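Local coordinates for protein putative D-arabinose 5-phosphate isomerase (Klebsiella pneumoniae subsp. pneumoniae, PDB 3K2V) that probably interconverts D-arabinose 5-phosphate and D-ribulose 5-phosphate, represented here by its CBS domain pair, which binds a CMP-linked sugar acid, at residues A117-Q122 with V141-L146; K25-N31 with R109-V115; I73-F77 with V100-G105. One frame throughout, in Å; residues are numbered along the deposited sequence. Where two conformers were deposited one is given.

How the contacts relate
Starting from the N terminus, the chain first lays down 25-31, which waits until 109-115 to close contact 2. Contact 3 falls entirely within that long excursion: strand 73-78 is joined by 100-105, closing a much smaller loop. Contact 2 closes at the start of helix 114-124, and contact 1 follows in series along the same helix, when 141-146 returns against 117-122. Contacts 1 and 2 touch, with Lys-25 NZ probably hydrogen-bonded to Asp-145 O. Contact 3 lies across the centre of the chain, about 19 and 23 Å from them centre to centre, and adds the short strand 102-103, from the second CBS range, to the edge of the sheet of strand 73-78.

Contact 1: residues A117-Q122 with V141-L146; sequences ALNLMQ and VHMHDL. With CMK (cytidine 5'-monophosphate 3-deoxy-beta-D-gulo-oct-2-ulo-pyranosonic acid), chain G.
Leu-118 and Met-121 pack on Met-143 and Leu-146 where helix 114-124 of the second CBS domain lies against the end of strand 136-142 and the short helical turn after it. No hydrogen bond crosses, and the contact is a buried apolar one. Its dense part is centred on Met-121, a selenomethionine. CG lies beside the backbone N (chi1 -74°) and the chain extends beyond it, which brings SE to 3.9 Å from Met-143 N. Met-143, also a selenomethionine, is modelled in two conformers; in one, its CE presses to 3.5 Å from Met-121 CB, a tightness to be taken with caution, and its side chain crosses that of Gln-122 at about a right angle. Leu-118 adds CB, 4.0 Å from Leu-146 CD1.

Across the two segments Ala-117 makes a looser contact, CB 4.3 Å from Leu-146 CD1, and it also packs on Val-30 and Ile-108. On the side of the dimer partner the contact turns polar: Gln-122 OE1 bonds His-144 of the second subunit, while Leu-118 packs on Leu-147 of that subunit.

The far side of the turn lines the nucleotide-sugar pocket, with His-144 CD2 3.2 Å from O8 of the ligand and His-142 NE2 3.5 Å from its O5. A capping box fixes this end: His-142 N donates to Asp-145 OD2 over 2.8 Å, and Asp-145 OD1 is paired with Arg-148. In return His-144 N donates to His-142 ND1, 3.0 Å away. That bond is nearly straight at 172° and lies in the plane of the imidazole.

Contact 2: residues K25-N31 with R109-V115; sequences KLLLRVN and RPGTLAV
Residues 25-31 and 109-115 pair chiefly through their backbones, Arg-29 bridging Leu-113, where the segment following helix 21-25 runs beside the turn at the entrance to helix 114-124 of the second CBS domain and supplies acceptors to its first N-H groups. Four hydrogen bonds tie the two together. At the helix start, Ala-114 N gives its hydrogen to Leu-28 O at 2.7 Å, almost in line with the carbonyl, and Val-115 N gives to Leu-26 O at 2.8 Å, this time on a lone pair. Farther along the direction reverses: Val-30 N donates to Thr-112 O over 2.8 Å, and Asn-31 N to Pro-110 O over 3.0 Å.

Each segment contains a type I turn, Lys-25 to Leu-28 and Arg-109 to Thr-112. The second is doubly tied, because Arg-109 O takes both Thr-112 N and Thr-112 OG1 from the same face of its plane, the hydroxyl at 2.7 Å.

Side chains fill in around this frame. Val-30 (chi1 -64°) sets CG1 beside its backbone N, 3.4 Å from Thr-112 O, and CG2 between N and the carbonyl carbon, facing the carbonyls of Arg-109 and Pro-110. At the other end Leu-26 CB lies 3.9 Å from Val-115 CB, and Ala-114 CB lies against Lys-25 O. Behind them Val-30 packs on Val-141 of strand 136-142 and, together with Pro-110, on Val-131 of strand 128-133, while Lys-25 NZ reaches Asp-145 O in helix 143-146.

Contact 3: residues I73-F77 with V100-G105; sequences IIGIF and VMTRGG. With CMK (cytidine 5'-monophosphate 3-deoxy-beta-D-gulo-oct-2-ulo-pyranosonic acid), chain C.
Ile-76 and Thr-102 form an antiparallel hydrogen-bonded pair, Ile-76 N to Thr-102 O at 2.9 Å and Thr-102 N to Ile-76 O at 2.8 Å, next to the non-hydrogen-bonded pair of Gly-75 and Arg-103. Gly-104 N adds a third link to Ile-74 O, approaching from 36° above the carbonyl plane. On its other side the strand carries a classic beta bulge, Ile-74 and Gly-75 both facing Ile-66.

With no side chain on Gly-75, the selenium of Met-101, a selenomethionine, can lie across it, 4.1 Å from Gly-75 CA. The Met-101 chain runs extended beyond CG, and its CE touches Ile-74 CG2 at 3.5 Å and also lies over one face of the Arg-103 guanidinium. Phe-77 takes CG anti to the backbone N (chi1 -168°), which swings the ring toward Val-100; CE1 lies 3.6 Å from Val-100 CG2, and Val-100 O sits at the ring edge. The ring also meets Leu-53 and Ile-56 of helix 49-59.

Thr-102 and Ile-76 face the ligand together. Thr-102 OG1 is 2.9 Å from the ribose O2' and has a weaker approach to O3', beside Asp-81. In one of its two conformers Ile-76 appears to lay CD1 over the cytosine near C2C and O2C. The end of strand 73-78 and the start of helix 79-86 supply Thr-78 and Asp-81, both bonded to this ligand, consistent with the ribose-phosphate site of nucleotide-binding CBS pairs.

Contact 1: residues A117-Q122 with V141-L146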
loop_
_atom_site.group_PDB
_atom_site.type_symbol
_atom_site.label_atom_id
_atom_site.label_comp_id
_atom_site.label_asym_id
_atom_site.label_seq_id
_atom_site.Cartn_x
_atom_site.Cartn_y
_atom_site.Cartn_z
ATOM N N ALA A 117 -7.369 8.563 -13.402
ATOM C CA ALA A 117 -7.289 8.073 -12.024
ATOM C C ALA A 117 -5.866 7.583 -11.722
ATOM O O ALA A 117 -5.286 7.875 -10.675
ATOM C CB ALA A 117 -8.308 6.968 -11.801
ATOM N N LEU A 118 -5.272 6.868 -12.671
ATOM C CA LEU A 118 -3.899 6.380 -12.490
ATOM C C LEU A 118 -2.930 7.546 -12.341
ATOM O O LEU A 118 -2.053 7.533 -11.463
ATOM C CB LEU A 118 -3.510 5.504 -13.677
ATOM C CG LEU A 118 -2.082 4.953 -13.725
ATOM C CD1 LEU A 118 -1.856 4.005 -12.555
ATOM C CD2 LEU A 118 -1.887 4.276 -15.075
ATOM N N ASN A 119 -3.082 8.542 -13.212
ATOM C CA ASN A 119 -2.218 9.719 -13.192
ATOM C C ASN A 119 -2.318 10.447 -11.861
ATOM O O ASN A 119 -1.297 10.855 -11.310
ATOM C CB ASN A 119 -2.530 10.678 -14.359
ATOM C CG ASN A 119 -1.959 10.195 -15.695
ATOM O OD1 ASN A 119 -1.042 9.396 -15.732
ATOM N ND2 ASN A 119 -2.518 10.690 -16.799
ATOM N N LEU A 120 -3.537 10.573 -11.332
ATOM C CA LEU A 120 -3.756 11.208 -10.031
ATOM C C LEU A 120 -3.087 10.410 -8.936
ATOM O O LEU A 120 -2.425 10.981 -8.047
ATOM C CB LEU A 120 -5.259 11.359 -9.727
ATOM C CG LEU A 120 -5.593 11.990 -8.368
ATOM C CD1 LEU A 120 -5.085 13.450 -8.306
ATOM C CD2 LEU A 120 -7.081 11.942 -8.076
HETATM N N MSE A 121 -3.237 9.093 -8.987
HETATM C CA MSE A 121 -2.652 8.238 -7.950
HETATM C C MSE A 121 -1.120 8.329 -7.970
HETATM O O MSE A 121 -0.479 8.415 -6.916
HETATM C CB MSE A 121 -3.140 6.787 -8.085
HETATM C CG MSE A 121 -4.586 6.599 -7.618
HETATM SE SE MSE A 121 -5.187 4.701 -7.515
HETATM C CE MSE A 121 -6.159 4.561 -9.186
ATOM N N GLN A 122 -0.553 8.338 -9.177
ATOM C CA GLN A 122 0.889 8.500 -9.364
ATOM C C GLN A 122 1.358 9.823 -8.820
ATOM O O GLN A 122 2.346 9.866 -8.109
ATOM C CB GLN A 122 1.270 8.457 -10.850
ATOM C CG GLN A 122 1.248 7.085 -11.439
ATOM C CD GLN A 122 2.347 6.228 -10.890
ATOM O OE1 GLN A 122 2.108 5.391 -10.010
ATOM N NE2 GLN A 122 3.573 6.451 -11.362
ATOM N N VAL A 141 -11.662 2.828 -6.028
ATOM C CA VAL A 141 -10.847 2.165 -7.033
ATOM C C VAL A 141 -9.435 2.032 -6.495
ATOM O O VAL A 141 -8.881 3.005 -6.003
ATOM C CB VAL A 141 -10.739 2.966 -8.344
ATOM C CG1 VAL A 141 -9.996 2.126 -9.403
ATOM C CG2 VAL A 141 -12.094 3.382 -8.842
ATOM N N HIS A 142 -8.860 0.838 -6.629
ATOM C CA HIS A 142 -7.481 0.568 -6.232
ATOM C C HIS A 142 -6.642 0.462 -7.493
ATOM O O HIS A 142 -7.133 0.060 -8.563
ATOM C CB HIS A 142 -7.415 -0.757 -5.470
ATOM C CG HIS A 142 -6.141 -0.953 -4.697
ATOM N ND1 HIS A 142 -4.972 -1.391 -5.286
ATOM C CD2 HIS A 142 -5.857 -0.779 -3.387
ATOM C CE1 HIS A 142 -4.017 -1.469 -4.372
ATOM N NE2 HIS A 142 -4.526 -1.104 -3.207
HETATM N N MSE A 143 -5.365 0.811 -7.366
HETATM C CA MSE A 143 -4.429 0.653 -8.479
HETATM C C MSE A 143 -4.513 -0.759 -9.070
HETATM O O MSE A 143 -4.473 -0.893 -10.294
HETATM C CB MSE A 143 -2.991 1.014 -8.060
HETATM C CG MSE A 143 -2.035 1.321 -9.233
HETATM SE SE MSE A 143 -0.374 2.197 -8.593
HETATM C CE MSE A 143 -1.066 4.001 -8.324
ATOM N N HIS A 144 -4.674 -1.790 -8.236
ATOM C CA HIS A 144 -4.823 -3.176 -8.726
ATOM C C HIS A 144 -5.995 -3.352 -9.695
ATOM O O HIS A 144 -5.896 -4.119 -10.647
ATOM C CB HIS A 144 -5.023 -4.169 -7.573
ATOM C CG HIS A 144 -3.776 -4.463 -6.803
ATOM N ND1 HIS A 144 -2.578 -4.758 -7.411
ATOM C CD2 HIS A 144 -3.548 -4.525 -5.473
ATOM C CE1 HIS A 144 -1.661 -4.980 -6.487
ATOM N NE2 HIS A 144 -2.223 -4.851 -5.303
ATOM N N ASP A 145 -7.088 -2.641 -9.438
ATOM C CA ASP A 145 -8.282 -2.670 -10.298
ATOM C C ASP A 145 -8.000 -2.147 -11.709
ATOM O O ASP A 145 -8.589 -2.624 -12.681
ATOM C CB ASP A 145 -9.407 -1.830 -9.701
ATOM C CG ASP A 145 -9.842 -2.308 -8.333
ATOM O OD1 ASP A 145 -9.903 -3.523 -8.132
ATOM O OD2 ASP A 145 -10.126 -1.467 -7.453
ATOM N N LEU A 146 -7.097 -1.183 -11.824
ATOM C CA LEU A 146 -6.793 -0.587 -13.116
ATOM C C LEU A 146 -5.935 -1.482 -13.988
ATOM O O LEU A 146 -5.829 -1.231 -15.188
ATOM C CB LEU A 146 -6.164 0.801 -12.954
ATOM C CG LEU A 146 -6.978 1.755 -12.080
ATOM C CD1 LEU A 146 -6.331 3.123 -12.034
ATOM C CD2 LEU A 146 -8.447 1.873 -12.500
HETATM N N1C CMK G . 5.161 -9.443 0.644
HETATM C C2C CMK G . 6.212 -10.310 0.192
HETATM N N3C CMK G . 7.127 -9.825 -0.731
HETATM C C4C CMK G . 7.038 -8.518 -1.228
HETATM C C5C CMK G . 6.020 -7.677 -0.802
HETATM C C6C CMK G . 5.081 -8.145 0.128
HETATM O O2C CMK G . 6.329 -11.459 0.617
HETATM N N4C CMK G . 7.950 -8.107 -2.109
HETATM C "C1'" CMK G . 4.159 -9.951 1.643
HETATM C "C2'" CMK G . 3.920 -9.005 2.844
HETATM O "O2'" CMK G . 4.903 -9.193 3.889
HETATM C "C3'" CMK G . 2.517 -9.411 3.295
HETATM C "C4'" CMK G . 1.841 -9.988 2.022
HETATM O "O4'" CMK G . 2.869 -10.125 0.999
HETATM O "O3'" CMK G . 2.629 -10.414 4.313
HETATM C "C5'" CMK G . 0.916 -8.920 1.354
HETATM O "O5'" CMK G . 1.654 -7.642 1.154
HETATM P PA CMK G . 0.876 -6.257 1.513
HETATM O O1A CMK G . 0.846 -6.327 3.067
HETATM O O2A CMK G . 1.584 -5.079 0.973
HETATM O O6 CMK G . -2.695 -5.920 -0.082
HETATM C C2 CMK G . -1.885 -5.812 1.139
HETATM O O2 CMK G . -0.615 -6.486 0.858
HETATM C C3 CMK G . -1.642 -4.339 1.457
HETATM C C4 CMK G . -2.956 -3.566 1.492
HETATM O O4 CMK G . -2.648 -2.185 1.741
HETATM C C5 CMK G . -3.733 -3.734 0.190
HETATM C C6 CMK G . -3.983 -5.240 -0.000
HETATM C C7 CMK G . -4.904 -5.760 -1.135
HETATM C C1 CMK G . -2.528 -6.466 2.391
HETATM O O1X CMK G . -1.724 -6.969 3.201
HETATM O O1Y CMK G . -3.772 -6.401 2.568
HETATM O O5 CMK G . -2.960 -3.232 -0.895
HETATM C C8 CMK G . -4.390 -5.514 -2.545
HETATM O O8 CMK G . -4.830 -6.596 -3.400
HETATM O O7 CMK G . -5.071 -7.180 -0.997
#

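Contact 2: residues K25-N31 with R109-V115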
loop_
_atom_site.group_PDB
_atom_site.type_symbol
_atom_site.label_atom_id
_atom_site.label_comp_id
_atom_site.label_asym_id
_atom_site.label_seq_id
_atom_site.Cartn_x
_atom_site.Cartn_y
_atom_site.Cartn_z
ATOM N N LYS A 25 -8.387 -0.842 -21.067
ATOM C CA LYS A 25 -8.963 -0.751 -19.732
ATOM C C LYS A 25 -8.768 0.644 -19.159
ATOM O O LYS A 25 -9.634 1.136 -18.458
ATOM C CB LYS A 25 -8.443 -1.826 -18.765
ATOM C CG LYS A 25 -9.624 -2.509 -18.018
ATOM C CD LYS A 25 -9.407 -2.738 -16.547
ATOM C CE LYS A 25 -10.527 -3.617 -15.980
ATOM N NZ LYS A 25 -10.487 -3.648 -14.475
ATOM N N LEU A 26 -7.663 1.302 -19.507
ATOM C CA LEU A 26 -7.416 2.668 -19.032
ATOM C C LEU A 26 -8.335 3.724 -19.688
ATOM O O LEU A 26 -8.349 4.877 -19.263
ATOM C CB LEU A 26 -5.950 3.062 -19.222
ATOM C CG LEU A 26 -4.901 2.270 -18.414
ATOM C CD1 LEU A 26 -3.506 2.788 -18.742
ATOM C CD2 LEU A 26 -5.178 2.342 -16.924
ATOM N N LEU A 27 -9.100 3.336 -20.704
ATOM C CA LEU A 27 -10.064 4.261 -21.332
ATOM C C LEU A 27 -11.464 4.093 -20.736
ATOM O O LEU A 27 -12.364 4.824 -21.082
ATOM C CB LEU A 27 -10.094 4.084 -22.855
ATOM C CG LEU A 27 -8.814 4.504 -23.580
ATOM C CD1 LEU A 27 -8.999 4.353 -25.086
ATOM C CD2 LEU A 27 -8.414 5.935 -23.205
ATOM N N LEU A 28 -11.632 3.164 -19.799
ATOM C CA LEU A 28 -12.926 2.985 -19.138
ATOM C C LEU A 28 -13.157 4.052 -18.067
ATOM O O LEU A 28 -12.205 4.594 -17.479
ATOM C CB LEU A 28 -13.018 1.605 -18.488
ATOM C CG LEU A 28 -12.926 0.381 -19.409
ATOM C CD1 LEU A 28 -12.841 -0.880 -18.528
ATOM C CD2 LEU A 28 -14.082 0.330 -20.387
ATOM N N ARG A 29 -14.431 4.318 -17.806
ATOM C CA ARG A 29 -14.833 5.170 -16.696
ATOM C C ARG A 29 -14.694 4.389 -15.390
ATOM O O ARG A 29 -15.078 3.213 -15.321
ATOM C CB ARG A 29 -16.289 5.638 -16.873
ATOM C CG ARG A 29 -16.466 6.558 -18.050
ATOM C CD ARG A 29 -17.917 6.886 -18.327
ATOM N NE ARG A 29 -18.696 5.734 -18.760
ATOM C CZ ARG A 29 -18.758 5.266 -20.004
ATOM N NH1 ARG A 29 -19.526 4.223 -20.249
ATOM N NH2 ARG A 29 -18.071 5.817 -21.004
ATOM N N VAL A 30 -14.192 5.042 -14.349
ATOM C CA VAL A 30 -14.024 4.378 -13.049
ATOM C C VAL A 30 -15.354 3.818 -12.497
ATOM O O VAL A 30 -15.365 2.803 -11.800
ATOM C CB VAL A 30 -13.276 5.234 -12.014
ATOM C CG1 VAL A 30 -11.843 5.496 -12.486
ATOM C CG2 VAL A 30 -13.998 6.549 -11.712
ATOM N N ASN A 31 -16.472 4.442 -12.860
ATOM C CA ASN A 31 -17.799 3.954 -12.486
ATOM C C ASN A 31 -17.966 2.460 -12.776
ATOM O O ASN A 31 -18.634 1.742 -12.047
ATOM C CB ASN A 31 -18.864 4.682 -13.312
ATOM C CG ASN A 31 -20.225 4.590 -12.706
ATOM O OD1 ASN A 31 -20.392 4.740 -11.494
ATOM N ND2 ASN A 31 -21.199 4.399 -13.523
ATOM N N ARG A 109 -14.563 11.939 -9.730
ATOM C CA ARG A 109 -15.949 11.744 -10.177
ATOM C C ARG A 109 -16.069 10.379 -10.857
ATOM O O ARG A 109 -15.071 9.834 -11.371
ATOM C CB ARG A 109 -16.330 12.839 -11.168
ATOM C CG ARG A 109 -16.453 14.223 -10.543
ATOM C CD ARG A 109 -16.690 15.271 -11.607
ATOM N NE ARG A 109 -18.016 15.092 -12.215
ATOM C CZ ARG A 109 -18.480 15.764 -13.259
ATOM N NH1 ARG A 109 -17.728 16.682 -13.863
ATOM N NH2 ARG A 109 -19.713 15.509 -13.716
ATOM N N PRO A 110 -17.285 9.821 -10.877
ATOM C CA PRO A 110 -17.440 8.492 -11.453
ATOM C C PRO A 110 -17.181 8.408 -12.965
ATOM O O PRO A 110 -16.923 7.323 -13.469
ATOM C CB PRO A 110 -18.885 8.119 -11.091
ATOM C CG PRO A 110 -19.563 9.402 -10.730
ATOM C CD PRO A 110 -18.497 10.261 -10.161
ATOM N N GLY A 111 -17.254 9.529 -13.683
ATOM C CA GLY A 111 -16.931 9.543 -15.105
ATOM C C GLY A 111 -15.456 9.678 -15.418
ATOM O O GLY A 111 -15.066 9.606 -16.581
ATOM N N THR A 112 -14.621 9.829 -14.394
ATOM C CA THR A 112 -13.181 9.918 -14.592
ATOM C C THR A 112 -12.670 8.662 -15.289
ATOM O O THR A 112 -13.062 7.548 -14.935
ATOM C CB THR A 112 -12.461 10.090 -13.263
ATOM O OG1 THR A 112 -13.044 11.188 -12.557
ATOM C CG2 THR A 112 -10.926 10.325 -13.466
ATOM N N LEU A 113 -11.819 8.853 -16.299
ATOM C CA LEU A 113 -11.209 7.736 -17.014
ATOM C C LEU A 113 -10.169 7.072 -16.126
ATOM O O LEU A 113 -9.518 7.738 -15.310
ATOM C CB LEU A 113 -10.567 8.196 -18.345
ATOM C CG LEU A 113 -11.501 8.827 -19.376
ATOM C CD1 LEU A 113 -10.726 9.100 -20.673
ATOM C CD2 LEU A 113 -12.741 7.960 -19.644
ATOM N N ALA A 114 -10.034 5.754 -16.261
ATOM C CA ALA A 114 -9.048 5.002 -15.481
ATOM C C ALA A 114 -7.653 5.589 -15.667
ATOM O O ALA A 114 -6.891 5.664 -14.703
ATOM C CB ALA A 114 -9.071 3.526 -15.840
ATOM N N VAL A 115 -7.324 6.044 -16.881
ATOM C CA VAL A 115 -5.993 6.645 -17.112
ATOM C C VAL A 115 -5.759 7.903 -16.261
ATOM O O VAL A 115 -4.654 8.130 -15.753
ATOM C CB VAL A 115 -5.703 6.947 -18.602
ATOM C CG1 VAL A 115 -6.611 8.050 -19.158
ATOM C CG2 VAL A 115 -4.210 7.312 -18.773
#

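Contact 3: residues I73-F77 with V100-G105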
loop_
_atom_site.group_PDB
_atom_site.type_symbol
_atom_site.label_atom_id
_atom_site.label_comp_id
_atom_site.label_asym_id
_atom_site.label_seq_id
_atom_site.Cartn_x
_atom_site.Cartn_y
_atom_site.Cartn_z
ATOM N N ILE A 73 -18.318 11.528 2.969
ATOM C CA ILE A 73 -16.955 11.250 3.389
ATOM C C ILE A 73 -16.565 12.243 4.472
ATOM O O ILE A 73 -16.640 13.439 4.264
ATOM C CB ILE A 73 -15.987 11.433 2.199
ATOM C CG1 ILE A 73 -16.322 10.435 1.069
ATOM C CG2 ILE A 73 -14.537 11.288 2.625
ATOM C CD1 ILE A 73 -15.810 10.893 -0.313
ATOM N N ILE A 74 -16.138 11.725 5.616
ATOM C CA ILE A 74 -15.584 12.534 6.683
ATOM C C ILE A 74 -14.059 12.428 6.642
ATOM O O ILE A 74 -13.354 13.411 6.828
ATOM C CB ILE A 74 -16.085 12.058 8.042
ATOM C CG1 ILE A 74 -17.608 12.088 8.085
ATOM C CG2 ILE A 74 -15.451 12.914 9.208
ATOM C CD1 ILE A 74 -18.156 11.558 9.428
ATOM N N GLY A 75 -13.556 11.241 6.358
ATOM C CA GLY A 75 -12.133 10.999 6.394
ATOM C C GLY A 75 -11.769 9.665 5.794
ATOM O O GLY A 75 -12.641 8.930 5.276
ATOM N N ILE A 76 -10.475 9.374 5.792
ATOM C CA ILE A 76 -9.971 8.078 5.378
ATOM C C ILE A 76 -8.829 7.668 6.292
ATOM O O ILE A 76 -8.248 8.502 7.000
ATOM C CB ILE A 76 -9.477 8.055 3.892
ATOM C CG1 ILE A 76 -8.131 8.769 3.721
ATOM C CG2 ILE A 76 -10.526 8.618 2.956
ATOM C CD1 ILE A 76 -8.264 10.195 3.406
ATOM N N PHE A 77 -8.524 6.379 6.271
ATOM C CA PHE A 77 -7.396 5.821 7.027
ATOM C C PHE A 77 -6.796 4.676 6.244
ATOM O O PHE A 77 -7.508 3.733 5.871
ATOM C CB PHE A 77 -7.885 5.360 8.369
ATOM C CG PHE A 77 -6.783 5.033 9.345
ATOM C CD1 PHE A 77 -6.117 6.039 10.004
ATOM C CD2 PHE A 77 -6.457 3.723 9.627
ATOM C CE1 PHE A 77 -5.088 5.742 10.950
ATOM C CE2 PHE A 77 -5.458 3.410 10.564
ATOM C CZ PHE A 77 -4.787 4.418 11.220
ATOM N N VAL A 100 -7.511 9.657 14.695
ATOM C CA VAL A 100 -6.330 9.342 13.902
ATOM C C VAL A 100 -6.533 9.348 12.387
ATOM O O VAL A 100 -5.563 9.228 11.633
ATOM C CB VAL A 100 -5.694 8.008 14.336
ATOM C CG1 VAL A 100 -5.291 8.070 15.814
ATOM C CG2 VAL A 100 -6.611 6.782 14.053
HETATM N N MSE A 101 -7.777 9.480 11.931
HETATM C CA MSE A 101 -8.056 9.503 10.496
HETATM C C MSE A 101 -7.467 10.739 9.807
HETATM O O MSE A 101 -7.271 11.773 10.448
HETATM C CB MSE A 101 -9.564 9.516 10.263
HETATM C CG MSE A 101 -10.248 10.749 10.738
HETATM SE SE MSE A 101 -12.200 10.628 10.524
HETATM C CE MSE A 101 -12.664 12.324 11.304
ATOM N N THR A 102 -7.194 10.617 8.510
ATOM C CA THR A 102 -6.920 11.770 7.644
ATOM C C THR A 102 -8.262 12.397 7.317
ATOM O O THR A 102 -9.174 11.708 6.893
ATOM C CB THR A 102 -6.225 11.313 6.331
ATOM O OG1 THR A 102 -4.938 10.788 6.646
ATOM C CG2 THR A 102 -6.076 12.429 5.287
ATOM N N ARG A 103 -8.406 13.695 7.529
ATOM C CA ARG A 103 -9.673 14.347 7.238
ATOM C C ARG A 103 -9.840 14.537 5.726
ATOM O O ARG A 103 -8.857 14.733 5.005
ATOM C CB ARG A 103 -9.797 15.662 7.991
ATOM C CG ARG A 103 -10.016 15.440 9.481
ATOM C CD ARG A 103 -10.724 16.621 10.160
ATOM N NE ARG A 103 -11.222 16.220 11.484
ATOM C CZ ARG A 103 -12.495 15.934 11.787
ATOM N NH1 ARG A 103 -13.474 16.010 10.879
ATOM N NH2 ARG A 103 -12.795 15.563 13.029
ATOM N N GLY A 104 -11.077 14.436 5.254
ATOM C CA GLY A 104 -11.356 14.517 3.820
ATOM C C GLY A 104 -10.905 13.257 3.106
ATOM O O GLY A 104 -11.112 12.141 3.590
ATOM N N GLY A 105 -10.228 13.415 1.984
ATOM C CA GLY A 105 -9.789 12.285 1.191
ATOM C C GLY A 105 -9.784 12.674 -0.274
ATOM O O GLY A 105 -10.648 13.437 -0.730
HETATM N N1C CMK C . -5.016 9.518 1.189
HETATM C C2C CMK C . -6.053 10.409 0.872
HETATM N N3C CMK C . -6.998 9.991 -0.066
HETATM C C4C CMK C . -6.928 8.778 -0.733
HETATM C C5C CMK C . -5.889 7.886 -0.418
HETATM C C6C CMK C . -4.934 8.271 0.540
HETATM O O2C CMK C . -6.175 11.515 1.423
HETATM N N4C CMK C . -7.905 8.507 -1.626
HETATM C "C1'" CMK C . -3.998 9.950 2.213
HETATM C "C2'" CMK C . -3.732 8.869 3.269
HETATM O "O2'" CMK C . -4.693 9.021 4.323
HETATM C "C3'" CMK C . -2.310 9.213 3.712
HETATM C "C4'" CMK C . -1.674 9.807 2.439
HETATM O "O4'" CMK C . -2.782 10.140 1.500
HETATM O "O3'" CMK C . -2.353 10.200 4.728
HETATM C "C5'" CMK C . -0.821 8.810 1.670
HETATM O "O5'" CMK C . -1.537 7.575 1.403
HETATM P PA CMK C . -0.741 6.173 1.751
HETATM O O1A CMK C . -0.567 6.080 3.227
HETATM O O2A CMK C . -1.504 5.007 1.206
HETATM O O6 CMK C . 2.711 5.725 -0.018
HETATM C C2 CMK C . 1.953 5.699 1.217
HETATM O O2 CMK C . 0.678 6.361 0.958
HETATM C C3 CMK C . 1.780 4.229 1.638
HETATM C C4 CMK C . 3.089 3.413 1.575
HETATM O O4 CMK C . 2.813 2.009 1.858
HETATM C C5 CMK C . 3.794 3.568 0.245
HETATM C C6 CMK C . 4.003 5.062 0.029
HETATM C C7 CMK C . 4.659 5.378 -1.307
HETATM C C1 CMK C . 2.600 6.571 2.309
HETATM O O1X CMK C . 2.581 7.804 2.093
HETATM O O1Y CMK C . 3.049 6.034 3.341
HETATM O O5 CMK C . 3.015 3.010 -0.840
HETATM C C8 CMK C . 5.012 6.870 -1.408
HETATM O O8 CMK C . 5.382 7.141 -2.757
HETATM O O7 CMK C . 5.849 4.626 -1.430
#